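Local coordinates for periplasmic oligopeptide-binding protein (Burkholderia pseudomallei, PDB 3ZS6), which probably captures oligopeptides in the periplasm and delivers them to an ABC transporter for uptake, at residues I31-F36 with I494-S499; V136-E139 with Y144-E147; E289-K294 with P471-S476; K381-E386 with M391-D396; A441-K446 with A454-A459. All coordinates share one frame; numbering follows the deposited sequence. Where two conformers were deposited one is given.

Contact 1: I31-F36 with I494-S499; sequences IGLDLF and IDMRAS
D34 and S499 face each other as a carboxylate and a two-pronged donor. The backbone N of S499 bonds to OD1 of D34 at 3.0 Å, nearly straight at 161°, while its side-chain OG gives its proton to OD2 of D34 at 2.7 Å. Both oxygens are met on their syn sides and somewhat out of the carboxylate plane, so the serine spans the open end of the acid and fixes its rotation. D34 can offer that end because its CG lies beside the backbone N (chi1 -79°), which swings the carboxylate toward the 494-499 loop. A carboxylate near a helix end, gripped by the N-H and hydroxyl of one serine, here joins parts of the chain far apart in sequence. A498 closes in alongside, its CB 3.8 Å from OD1 of D34. The second half of the contact is apolar: L33 and M496 cross at about a right angle, with CD1 of L33 lying 3.9 Å from SD of M496. The methionine was deposited in two conformers, so the sulfur contact is less certain. Beyond it, R497 reaches OD1 of D495 from above the carboxylate at 2.8 Å, a salt bridge within the loop; OD2 of D495 pairs with R479. Y213 OH adds a further bond on OD2 of D34, and R9 bonds to S499 OG and R497 O. The contact thus ties the end of helix 26-35 to the loop before strand 503-504, beside strands 191-196 and 210-215 of the mixed sheet, with W26 of the same helix touching M496.

Contact 2: V136-E139 with Y144-E147; sequences VKTE and YFPE
F145 lays its ring against the side chains of V136 and T138, two residues whose side chains emerge from the same side of the chain. From V136 it is the CG1 methyl that touches, coming in obliquely to CE2 of F145 at 3.8 Å and to CZ at nearly the same distance; the two side chains cross at about a right angle. T138 sits differently: its CG2 lies over one ring face, 4.3 Å above the plane of F145 and displaced toward the rim. The phenyl group reaches the strand because CG of F145 stands opposite its own backbone N (chi1 -174°), extending the ring out from the start of the short helix 145-148. That first turn is held by the bond from E147 N to Y144 O at 2.9 Å. The strand, 133-137, belongs to an antiparallel sheet, and the neighbouring W64 and F66 of strand 63-68 together with W89 of helix 82-93 complete the aromatic cluster round F145. T138 divides its labour, its methyl meeting the ring while OG1 bonds to V140 O. No hydrogen bond joins the two segments, so the chemistry implies an association that rests on buried apolar surface and shape.

Contact 3: E289-K294 with P471-S476; sequences EILTSK and PLFQYS
L472 and F473 form a classic beta bulge, two consecutive residues that both face Y262 of the adjoining strand 260-266. With psi of L472 at -55°, the chain departs from the extended form there, and both residues of the bulge meet L291 of helix 288-296. F473 takes the larger share. Its CG lies between the backbone N and the carbonyl carbon (chi1 54°), which turns the ring edge to L291. CD2 of L291 lies in the plane of that ring, 3.8 Å from CD2 of F473, and the two side chains cross at about a right angle. The same leucine methyl reaches CB of L472 at 4.2 Å. T292 meets the root of the phenylalanine: its CG2 comes within 3.8 Å of F473 CB, the two side chains sliding past each other in opposite senses. Meanwhile OG1 of T292 is engaged by R288 O within the helix. The axes of segments 289-294 and 471-476 approach to 9.0 Å at 32°, roughly parallel, and the helix has a wider pi-type turn at 291-294. The ring of F473 stacks on Y262, while F367 of helix 359-376 packs against L291. R288, just before 289-294, bonds through NE to P471 O. Since only carbon atoms touch across the two segments, with no hydrogen bond, the chemistry implies buried hydrophobic packing between them.

Contact 4: K381-E386 with M391-D396; sequences KLENVE and MKQRHD
V385 and Q393 meet by van der Waals approach, a methyl against an amide oxygen: CG2 of V385 stands 4.2 Å from OE1 of Q393. The glutamine leaves its helix with CG beside the backbone N (chi1 -76°) and continues extended through CD (chi2 178°), which carries the amide out toward the strand. On the polar side, OE2 of E383 approaches OE1 of Q393 only to 4.5 Å, and both atoms are oxygens, so this is proximity without a bond. The carboxylate has its partner in T354, whose OG1 bonds to OE2 of E383. OE1 of Q393, in contrast, is buried by the contact and has no partner in the model, an uncompensated polar atom. Backbone bonds give each segment its form. In the helix, H395 N reaches M391 O at 3.1 Å and D396 N reaches K392 O at 3.0 Å; in the strand, E383 and V385 pair with strand 350-356, and E386 occupies the N-cap position of helix 387-395. The topology is a beta-alpha-beta crossover, in which strand 379-385 passes through this helix to strand 401-407, with 350-356 lying between the two strands and parallel to both. T354 of that middle strand touches V385 and Q393 under the helix. From the other face of strand 379-385, L382 meets helix 359-376, while R394 bonds to R403 O and so fastens helix 387-395 to the last strand of the unit.

Contact 5: A441-K446 with A454-A459; sequences AEANQK and ALLTQA
A443 and the pair L455 and L456 make the tightest apolar packing of the contact. CB of A443 is 3.5 Å from CB of L455 and 3.4 Å from CD2 of L456, both shorter than ordinary carbon contacts. The small methyl lets the backbones come together, the CA atoms of A443 and L455 being just 5.2 Å apart. L456 reaches it with CG beside its own backbone N (chi1 -67°), which aims one branch at the alanine. These are two legs of an alpha-alpha hairpin: helix 434-443 ends here, a short connection follows, and helix 449-464 returns in roughly the opposite direction. A second kind of packing involves the carbon portions of charged side chains. CD1 of L455 lies 3.5 Å from CG of E442, whose chain crosses the leucine obliquely, and 3.9 Å from CG of K446, whose bent chain crosses it at about a right angle. The leucine methyl therefore touches the aliphatic parts of both an acid and a base. Polar bonding shapes the connection without spanning the two segments. Q445 N binds E442 O at 2.9 Å, and OD1 of N444 accepts a bond from NE of R452 at the start of the second helix. Helix 414-417 adjoins the pair, its F417 touching L456 and A459, while L439 and V440 on the first helix also pack against A459.

Overall arrangement
Contact 1 joins distant parts of the chain and encloses the other four along the sequence. Contacts 1, 3 and 4 each send residues to the bound peptide: M496 packs on an acidic side chain, and Y475, M391 and R394 pack on apolar ones. Contacts 3 and 4 also share one mixed sheet, their centres about 22 Å apart. Contact 2 lies on the opposite side of the chain's centre from both, about 34 Å from each between centres. Contact 5 is nearer to contact 2, about 18 Å between centres and about 5 Å between nearest atoms, without touching it.

Contact 1: I31-F36 with I494-S499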
# COMPACT_ATOMS: atom_id res chain seq x y z
N ILE A 31 8.06 -4.25 -7.36
CA ILE A 31 9.17 -4.07 -8.29
C ILE A 31 10.43 -3.50 -7.62
O ILE A 31 11.52 -4.03 -7.77
CB ILE A 31 8.77 -3.21 -9.49
CG1 ILE A 31 7.68 -3.92 -10.29
CG2 ILE A 31 9.98 -2.93 -10.39
CD1 ILE A 31 7.12 -3.09 -11.44
N GLY A 32 10.27 -2.41 -6.86
CA GLY A 32 11.41 -1.75 -6.23
C GLY A 32 12.20 -2.60 -5.24
O GLY A 32 13.42 -2.42 -5.08
N LEU A 33 11.51 -3.52 -4.57
CA LEU A 33 12.17 -4.35 -3.56
C LEU A 33 12.93 -5.54 -4.17
O LEU A 33 13.74 -6.17 -3.51
CB LEU A 33 11.19 -4.82 -2.49
CG LEU A 33 10.68 -3.72 -1.54
CD1 LEU A 33 9.54 -4.24 -0.68
CD2 LEU A 33 11.81 -3.16 -0.65
N ASP A 34 12.65 -5.84 -5.44
CA ASP A 34 13.52 -6.73 -6.20
C ASP A 34 14.82 -6.00 -6.58
O ASP A 34 15.88 -6.61 -6.69
CB ASP A 34 12.82 -7.22 -7.48
CG ASP A 34 11.82 -8.34 -7.23
OD1 ASP A 34 11.71 -8.86 -6.09
OD2 ASP A 34 11.14 -8.72 -8.20
N LEU A 35 14.74 -4.68 -6.78
CA LEU A 35 15.90 -3.88 -7.21
C LEU A 35 16.75 -3.28 -6.07
O LEU A 35 17.95 -3.06 -6.23
CB LEU A 35 15.46 -2.74 -8.14
CG LEU A 35 14.84 -3.14 -9.48
CD1 LEU A 35 14.21 -1.94 -10.16
CD2 LEU A 35 15.88 -3.81 -10.40
N PHE A 36 16.11 -3.03 -4.92
CA PHE A 36 16.76 -2.41 -3.77
C PHE A 36 16.53 -3.23 -2.51
O PHE A 36 15.49 -3.88 -2.36
CB PHE A 36 16.23 -0.99 -3.52
CG PHE A 36 16.51 -0.02 -4.64
CD1 PHE A 36 15.65 0.09 -5.72
CD2 PHE A 36 17.62 0.81 -4.58
CE1 PHE A 36 15.89 1.00 -6.74
CE2 PHE A 36 17.88 1.73 -5.60
CZ PHE A 36 17.01 1.83 -6.68
N ILE A 494 0.62 -9.04 4.10
CA ILE A 494 0.69 -7.74 3.44
C ILE A 494 1.08 -7.88 1.97
O ILE A 494 1.27 -6.89 1.27
CB ILE A 494 1.61 -6.73 4.17
CG1 ILE A 494 3.08 -7.09 4.03
CG2 ILE A 494 1.21 -6.61 5.64
CD1 ILE A 494 4.00 -6.00 4.58
N ASP A 495 1.18 -9.12 1.52
CA ASP A 495 1.45 -9.43 0.11
C ASP A 495 2.70 -8.74 -0.43
O ASP A 495 2.70 -8.18 -1.53
CB ASP A 495 0.24 -9.13 -0.78
CG ASP A 495 0.41 -9.70 -2.20
OD1 ASP A 495 1.22 -10.64 -2.39
OD2 ASP A 495 -0.25 -9.20 -3.12
N MET A 496 3.78 -8.79 0.35
CA MET A 496 5.07 -8.31 -0.11
C MET A 496 5.96 -9.52 -0.39
O MET A 496 6.73 -9.98 0.47
CB MET A 496 5.70 -7.35 0.92
CG MET A 496 5.21 -5.89 0.80
SD MET A 496 5.73 -5.06 -0.73
CE MET A 496 4.19 -4.81 -1.62
N ARG A 497 5.83 -10.04 -1.60
CA ARG A 497 6.47 -11.29 -1.97
C ARG A 497 7.54 -11.06 -3.03
O ARG A 497 7.24 -10.89 -4.21
CB ARG A 497 5.41 -12.29 -2.47
CG ARG A 497 4.34 -12.67 -1.41
CD ARG A 497 3.20 -13.48 -2.04
NE ARG A 497 2.49 -14.33 -1.07
CZ ARG A 497 1.31 -14.04 -0.52
NH1 ARG A 497 0.69 -12.89 -0.81
NH2 ARG A 497 0.76 -14.89 0.34
N ALA A 498 8.79 -11.05 -2.59
CA ALA A 498 9.93 -10.75 -3.45
C ALA A 498 10.27 -11.93 -4.34
O ALA A 498 10.11 -13.09 -3.94
CB ALA A 498 11.14 -10.36 -2.61
N SER A 499 10.76 -11.65 -5.54
CA SER A 499 11.13 -12.72 -6.46
C SER A 499 12.26 -13.62 -5.93
O SER A 499 12.29 -14.82 -6.21
CB SER A 499 11.51 -12.12 -7.81
OG SER A 499 10.43 -11.36 -8.33

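Contact 2: V136-E139 with Y144-E147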
# COMPACT_ATOMS: atom_id res chain seq x y z
N VAL A 136 19.08 4.72 14.97
CA VAL A 136 17.85 5.45 14.69
C VAL A 136 17.12 5.84 15.97
O VAL A 136 16.80 4.98 16.80
CB VAL A 136 16.89 4.65 13.78
CG1 VAL A 136 15.61 5.44 13.51
CG2 VAL A 136 17.57 4.30 12.47
N LYS A 137 16.89 7.14 16.14
CA LYS A 137 16.09 7.65 17.25
C LYS A 137 14.68 7.91 16.73
O LYS A 137 14.51 8.53 15.68
CB LYS A 137 16.68 8.96 17.77
CG LYS A 137 18.08 8.84 18.35
CD LYS A 137 18.04 8.53 19.84
CE LYS A 137 19.44 8.52 20.42
NZ LYS A 137 19.42 8.23 21.88
N THR A 138 13.67 7.44 17.46
CA THR A 138 12.28 7.66 17.09
C THR A 138 11.62 8.65 18.04
O THR A 138 12.04 8.78 19.19
CB THR A 138 11.47 6.35 17.10
OG1 THR A 138 11.58 5.73 18.39
CG2 THR A 138 11.98 5.39 16.03
N GLU A 139 10.59 9.34 17.55
CA GLU A 139 9.87 10.34 18.35
C GLU A 139 9.20 9.72 19.56
O GLU A 139 9.16 10.31 20.63
CB GLU A 139 8.81 11.05 17.49
CG GLU A 139 9.36 11.91 16.38
CD GLU A 139 9.85 13.26 16.87
OE1 GLU A 139 9.80 13.51 18.09
OE2 GLU A 139 10.29 14.08 16.03
N TYR A 144 7.93 -2.29 16.68
CA TYR A 144 8.00 -3.03 15.44
C TYR A 144 8.79 -2.27 14.37
O TYR A 144 8.69 -2.57 13.18
CB TYR A 144 6.59 -3.31 14.93
CG TYR A 144 5.70 -2.08 14.91
CD1 TYR A 144 5.69 -1.22 13.81
CD2 TYR A 144 4.88 -1.77 15.99
CE1 TYR A 144 4.89 -0.10 13.78
CE2 TYR A 144 4.07 -0.65 15.98
CZ TYR A 144 4.07 0.19 14.88
OH TYR A 144 3.27 1.31 14.87
N PHE A 145 9.58 -1.30 14.80
CA PHE A 145 10.24 -0.42 13.84
C PHE A 145 10.95 -1.15 12.69
O PHE A 145 10.94 -0.68 11.56
CB PHE A 145 11.19 0.57 14.52
CG PHE A 145 11.76 1.58 13.56
CD1 PHE A 145 10.94 2.55 13.00
CD2 PHE A 145 13.09 1.52 13.17
CE1 PHE A 145 11.44 3.47 12.08
CE2 PHE A 145 13.60 2.44 12.25
CZ PHE A 145 12.77 3.42 11.70
N PRO A 146 11.57 -2.31 12.98
CA PRO A 146 12.28 -2.95 11.86
C PRO A 146 11.38 -3.31 10.67
O PRO A 146 11.87 -3.32 9.54
CB PRO A 146 12.91 -4.19 12.50
CG PRO A 146 13.12 -3.79 13.94
CD PRO A 146 11.91 -2.93 14.27
N GLU A 147 10.10 -3.60 10.91
CA GLU A 147 9.16 -3.88 9.81
C GLU A 147 9.11 -2.75 8.79
O GLU A 147 9.02 -3.01 7.58
CB GLU A 147 7.74 -4.11 10.34
CG GLU A 147 7.49 -5.50 10.89
CD GLU A 147 6.05 -5.71 11.33
OE1 GLU A 147 5.16 -5.83 10.45
OE2 GLU A 147 5.81 -5.76 12.55

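Contact 3: E289-K294 with P471-S476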
# COMPACT_ATOMS: atom_id res chain seq x y z
N GLU A 289 -22.97 -6.67 1.22
CA GLU A 289 -23.22 -8.10 1.23
C GLU A 289 -23.43 -8.57 -0.21
O GLU A 289 -22.81 -9.54 -0.65
CB GLU A 289 -24.43 -8.43 2.11
CG GLU A 289 -24.23 -9.67 2.96
CD GLU A 289 -23.95 -10.91 2.13
OE1 GLU A 289 -24.51 -11.03 1.02
OE2 GLU A 289 -23.15 -11.77 2.58
N ILE A 290 -24.30 -7.87 -0.93
CA ILE A 290 -24.53 -8.14 -2.34
C ILE A 290 -23.27 -7.90 -3.17
O ILE A 290 -22.93 -8.68 -4.06
CB ILE A 290 -25.69 -7.28 -2.89
CG1 ILE A 290 -27.01 -7.69 -2.24
CG2 ILE A 290 -25.79 -7.41 -4.39
CD1 ILE A 290 -28.16 -6.77 -2.58
N LEU A 291 -22.57 -6.81 -2.86
CA LEU A 291 -21.33 -6.47 -3.54
C LEU A 291 -20.36 -7.64 -3.51
O LEU A 291 -19.84 -8.06 -4.54
CB LEU A 291 -20.69 -5.22 -2.91
CG LEU A 291 -19.33 -4.79 -3.47
CD1 LEU A 291 -19.36 -4.69 -5.00
CD2 LEU A 291 -18.86 -3.48 -2.85
N THR A 292 -20.14 -8.19 -2.32
CA THR A 292 -19.15 -9.25 -2.16
C THR A 292 -19.63 -10.64 -2.61
O THR A 292 -18.89 -11.38 -3.26
CB THR A 292 -18.63 -9.33 -0.71
OG1 THR A 292 -19.73 -9.44 0.19
CG2 THR A 292 -17.81 -8.09 -0.37
N SER A 293 -20.88 -10.97 -2.31
CA SER A 293 -21.39 -12.30 -2.62
C SER A 293 -21.73 -12.46 -4.10
O SER A 293 -21.62 -13.56 -4.65
CB SER A 293 -22.61 -12.63 -1.76
OG SER A 293 -23.72 -11.82 -2.10
N LYS A 294 -22.15 -11.38 -4.74
CA LYS A 294 -22.65 -11.45 -6.11
C LYS A 294 -21.75 -10.81 -7.17
O LYS A 294 -21.82 -11.18 -8.35
CB LYS A 294 -24.04 -10.83 -6.20
CG LYS A 294 -25.09 -11.51 -5.32
CD LYS A 294 -26.46 -10.90 -5.56
CE LYS A 294 -27.51 -11.47 -4.61
NZ LYS A 294 -28.82 -10.75 -4.74
N PRO A 471 -15.37 2.80 3.26
CA PRO A 471 -14.86 1.44 3.19
C PRO A 471 -15.89 0.50 2.59
O PRO A 471 -17.08 0.63 2.90
CB PRO A 471 -14.63 1.08 4.67
CG PRO A 471 -14.37 2.42 5.32
CD PRO A 471 -15.33 3.35 4.63
N LEU A 472 -15.44 -0.43 1.75
CA LEU A 472 -16.33 -1.36 1.08
C LEU A 472 -16.10 -2.82 1.50
O LEU A 472 -17.04 -3.50 1.90
CB LEU A 472 -16.20 -1.24 -0.45
CG LEU A 472 -16.67 0.10 -1.04
CD1 LEU A 472 -16.45 0.14 -2.55
CD2 LEU A 472 -18.14 0.35 -0.68
N PHE A 473 -14.87 -3.29 1.38
CA PHE A 473 -14.56 -4.66 1.78
C PHE A 473 -13.07 -4.88 1.97
O PHE A 473 -12.24 -4.05 1.59
CB PHE A 473 -15.12 -5.67 0.77
CG PHE A 473 -14.69 -5.42 -0.64
CD1 PHE A 473 -13.44 -5.83 -1.08
CD2 PHE A 473 -15.53 -4.75 -1.54
CE1 PHE A 473 -13.03 -5.60 -2.38
CE2 PHE A 473 -15.13 -4.52 -2.85
CZ PHE A 473 -13.87 -4.94 -3.27
N GLN A 474 -12.74 -6.01 2.59
CA GLN A 474 -11.36 -6.41 2.75
C GLN A 474 -10.89 -7.10 1.48
O GLN A 474 -11.58 -7.99 0.98
CB GLN A 474 -11.22 -7.36 3.95
CG GLN A 474 -9.79 -7.80 4.24
CD GLN A 474 -9.69 -8.62 5.51
OE1 GLN A 474 -10.69 -8.84 6.19
NE2 GLN A 474 -8.49 -9.09 5.83
N TYR A 475 -9.74 -6.69 0.96
CA TYR A 475 -9.16 -7.33 -0.23
C TYR A 475 -8.98 -8.83 -0.06
O TYR A 475 -8.59 -9.30 1.01
CB TYR A 475 -7.79 -6.73 -0.57
CG TYR A 475 -7.82 -5.49 -1.43
CD1 TYR A 475 -7.88 -4.23 -0.85
CD2 TYR A 475 -7.77 -5.58 -2.82
CE1 TYR A 475 -7.88 -3.08 -1.63
CE2 TYR A 475 -7.78 -4.44 -3.61
CZ TYR A 475 -7.84 -3.19 -3.01
OH TYR A 475 -7.85 -2.05 -3.78
N SER A 476 -9.25 -9.56 -1.13
CA SER A 476 -8.92 -10.98 -1.22
C SER A 476 -7.55 -11.14 -1.88
O SER A 476 -7.23 -10.43 -2.83
CB SER A 476 -9.98 -11.71 -2.05
OG SER A 476 -9.51 -12.96 -2.51

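Contact 4: K381-E386 with M391-D396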
# COMPACT_ATOMS: atom_id res chain seq x y z
N LYS A 381 -21.48 9.95 -12.06
CA LYS A 381 -21.03 9.72 -13.43
C LYS A 381 -19.66 9.04 -13.42
O LYS A 381 -18.72 9.53 -12.79
CB LYS A 381 -20.97 11.03 -14.21
CG LYS A 381 -22.32 11.75 -14.30
CD LYS A 381 -22.25 13.03 -15.12
CE LYS A 381 -23.64 13.64 -15.31
NZ LYS A 381 -23.62 14.99 -15.96
N LEU A 382 -19.55 7.91 -14.12
CA LEU A 382 -18.32 7.12 -14.11
C LEU A 382 -17.28 7.67 -15.07
O LEU A 382 -17.60 8.13 -16.16
CB LEU A 382 -18.61 5.65 -14.44
CG LEU A 382 -18.87 4.72 -13.26
CD1 LEU A 382 -19.98 5.24 -12.38
CD2 LEU A 382 -19.18 3.31 -13.75
N GLU A 383 -16.02 7.59 -14.65
CA GLU A 383 -14.90 8.06 -15.44
C GLU A 383 -13.71 7.17 -15.12
O GLU A 383 -13.41 6.93 -13.94
CB GLU A 383 -14.63 9.53 -15.11
CG GLU A 383 -13.23 10.04 -15.42
CD GLU A 383 -13.06 11.51 -15.05
OE1 GLU A 383 -13.67 12.36 -15.73
OE2 GLU A 383 -12.33 11.80 -14.07
N ASN A 384 -13.05 6.65 -16.15
CA ASN A 384 -11.91 5.76 -15.94
C ASN A 384 -10.61 6.40 -16.40
O ASN A 384 -10.57 7.01 -17.46
CB ASN A 384 -12.14 4.40 -16.63
CG ASN A 384 -12.17 4.51 -18.16
OD1 ASN A 384 -13.08 5.11 -18.73
ND2 ASN A 384 -11.17 3.92 -18.81
N VAL A 385 -9.57 6.27 -15.59
CA VAL A 385 -8.25 6.79 -15.94
C VAL A 385 -7.15 5.79 -15.61
O VAL A 385 -7.39 4.80 -14.90
CB VAL A 385 -7.92 8.10 -15.18
CG1 VAL A 385 -8.93 9.19 -15.51
CG2 VAL A 385 -7.86 7.83 -13.68
N GLU A 386 -5.95 6.05 -16.12
CA GLU A 386 -4.77 5.27 -15.75
C GLU A 386 -4.49 5.44 -14.25
O GLU A 386 -4.71 6.51 -13.68
CB GLU A 386 -3.55 5.72 -16.56
CG GLU A 386 -2.27 5.04 -16.14
CD GLU A 386 -1.08 5.43 -17.01
OE1 GLU A 386 -1.19 6.43 -17.76
OE2 GLU A 386 -0.04 4.74 -16.93
N MET A 391 -3.86 8.36 -8.98
CA MET A 391 -3.10 8.68 -7.77
C MET A 391 -2.85 10.18 -7.65
O MET A 391 -3.05 10.76 -6.59
CB MET A 391 -1.78 7.91 -7.70
CG MET A 391 -1.88 6.59 -6.93
SD MET A 391 -0.27 5.82 -6.58
CE MET A 391 0.56 6.03 -8.14
N LYS A 392 -2.41 10.80 -8.75
CA LYS A 392 -2.14 12.24 -8.75
C LYS A 392 -3.42 13.03 -8.52
O LYS A 392 -3.44 13.99 -7.74
CB LYS A 392 -1.50 12.66 -10.08
CG LYS A 392 -0.10 12.10 -10.28
CD LYS A 392 0.51 12.55 -11.60
CE LYS A 392 1.89 11.95 -11.81
NZ LYS A 392 2.52 12.44 -13.07
N GLN A 393 -4.50 12.63 -9.18
CA GLN A 393 -5.76 13.35 -9.01
C GLN A 393 -6.26 13.32 -7.56
O GLN A 393 -6.77 14.32 -7.06
CB GLN A 393 -6.83 12.81 -9.97
CG GLN A 393 -6.64 13.29 -11.40
CD GLN A 393 -7.68 12.72 -12.34
OE1 GLN A 393 -8.32 11.71 -12.04
NE2 GLN A 393 -7.86 13.36 -13.49
N ARG A 394 -6.11 12.18 -6.89
CA ARG A 394 -6.52 12.07 -5.49
C ARG A 394 -5.66 13.00 -4.60
O ARG A 394 -6.20 13.71 -3.75
CB ARG A 394 -6.48 10.61 -5.01
CG ARG A 394 -7.52 9.71 -5.69
CD ARG A 394 -7.50 8.27 -5.18
NE ARG A 394 -6.15 7.73 -4.99
CZ ARG A 394 -5.81 6.45 -5.15
NH1 ARG A 394 -6.71 5.54 -5.53
NH2 ARG A 394 -4.54 6.07 -4.92
N HIS A 395 -4.35 12.99 -4.80
CA HIS A 395 -3.47 13.90 -4.06
C HIS A 395 -3.90 15.36 -4.24
O HIS A 395 -3.85 16.15 -3.30
CB HIS A 395 -2.00 13.74 -4.49
CG HIS A 395 -1.29 12.60 -3.83
ND1 HIS A 395 -1.09 12.54 -2.46
CD2 HIS A 395 -0.72 11.48 -4.34
CE1 HIS A 395 -0.44 11.43 -2.17
NE2 HIS A 395 -0.21 10.76 -3.29
N ASP A 396 -4.30 15.71 -5.46
CA ASP A 396 -4.58 17.10 -5.81
C ASP A 396 -6.05 17.44 -5.61
O ASP A 396 -6.48 18.57 -5.88
CB ASP A 396 -4.18 17.41 -7.26
CG ASP A 396 -2.67 17.30 -7.49
OD1 ASP A 396 -1.91 17.25 -6.51
OD2 ASP A 396 -2.23 17.28 -8.67

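Contact 5: A441-K446 with A454-A459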
# COMPACT_ATOMS: atom_id res chain seq x y z
N ALA A 441 -1.68 9.73 19.60
CA ALA A 441 -0.43 10.10 20.25
C ALA A 441 -0.41 9.57 21.68
O ALA A 441 0.62 9.10 22.17
CB ALA A 441 -0.26 11.61 20.24
N GLU A 442 -1.56 9.64 22.34
CA GLU A 442 -1.71 9.11 23.69
C GLU A 442 -1.51 7.59 23.70
O GLU A 442 -0.75 7.06 24.51
CB GLU A 442 -3.08 9.48 24.26
CG GLU A 442 -3.32 8.96 25.67
CD GLU A 442 -4.50 9.63 26.34
OE1 GLU A 442 -5.58 9.72 25.73
OE2 GLU A 442 -4.34 10.07 27.50
N ALA A 443 -2.19 6.89 22.79
CA ALA A 443 -2.08 5.44 22.69
C ALA A 443 -0.63 5.01 22.55
O ALA A 443 -0.23 3.97 23.07
CB ALA A 443 -2.89 4.92 21.51
N ASN A 444 0.17 5.81 21.85
CA ASN A 444 1.55 5.45 21.58
C ASN A 444 2.49 5.76 22.75
O ASN A 444 3.68 5.48 22.68
CB ASN A 444 2.03 6.08 20.28
CG ASN A 444 1.49 5.37 19.06
OD1 ASN A 444 1.35 4.14 19.06
ND2 ASN A 444 1.18 6.13 18.01
N GLN A 445 1.93 6.33 23.81
CA GLN A 445 2.67 6.55 25.04
C GLN A 445 2.42 5.40 26.02
O GLN A 445 3.23 5.13 26.90
CB GLN A 445 2.27 7.87 25.70
CG GLN A 445 2.65 9.11 24.89
CD GLN A 445 4.12 9.13 24.51
OE1 GLN A 445 4.55 8.43 23.59
NE2 GLN A 445 4.91 9.92 25.23
N LYS A 446 1.29 4.72 25.85
CA LYS A 446 0.93 3.62 26.73
C LYS A 446 2.03 2.57 26.74
O LYS A 446 2.59 2.22 25.70
CB LYS A 446 -0.39 2.98 26.30
CG LYS A 446 -1.58 3.93 26.36
CD LYS A 446 -1.86 4.40 27.78
CE LYS A 446 -1.60 5.89 27.93
NZ LYS A 446 -2.03 6.41 29.27
N ALA A 454 -6.77 -0.24 23.16
CA ALA A 454 -8.04 0.36 23.55
C ALA A 454 -8.15 1.77 23.00
O ALA A 454 -9.17 2.15 22.41
CB ALA A 454 -8.17 0.38 25.07
N LEU A 455 -7.09 2.56 23.18
CA LEU A 455 -7.07 3.93 22.71
C LEU A 455 -7.09 4.02 21.18
O LEU A 455 -7.74 4.90 20.61
CB LEU A 455 -5.86 4.69 23.29
CG LEU A 455 -5.93 4.96 24.79
CD1 LEU A 455 -4.77 5.85 25.24
CD2 LEU A 455 -7.26 5.59 25.17
N LEU A 456 -6.38 3.12 20.50
CA LEU A 456 -6.38 3.13 19.04
C LEU A 456 -7.75 2.75 18.49
O LEU A 456 -8.19 3.28 17.47
CB LEU A 456 -5.29 2.22 18.47
CG LEU A 456 -3.84 2.63 18.73
CD1 LEU A 456 -2.88 1.69 17.99
CD2 LEU A 456 -3.60 4.08 18.31
N THR A 457 -8.42 1.83 19.17
CA THR A 457 -9.75 1.41 18.79
C THR A 457 -10.71 2.58 18.94
O THR A 457 -11.52 2.87 18.06
CB THR A 457 -10.24 0.22 19.64
OG1 THR A 457 -9.37 -0.90 19.45
CG2 THR A 457 -11.65 -0.18 19.25
N GLN A 458 -10.60 3.28 20.07
CA GLN A 458 -11.43 4.45 20.33
C GLN A 458 -11.22 5.51 19.26
O GLN A 458 -12.17 6.05 18.72
CB GLN A 458 -11.16 5.02 21.72
CG GLN A 458 -11.98 6.26 22.02
CD GLN A 458 -11.64 6.88 23.37
OE1 GLN A 458 -10.78 6.38 24.10
NE2 GLN A 458 -12.33 7.97 23.70
N ALA A 459 -9.95 5.79 18.94
CA ALA A 459 -9.62 6.75 17.89
C ALA A 459 -10.13 6.33 16.50
O ALA A 459 -10.63 7.17 15.74
CB ALA A 459 -8.11 6.99 17.85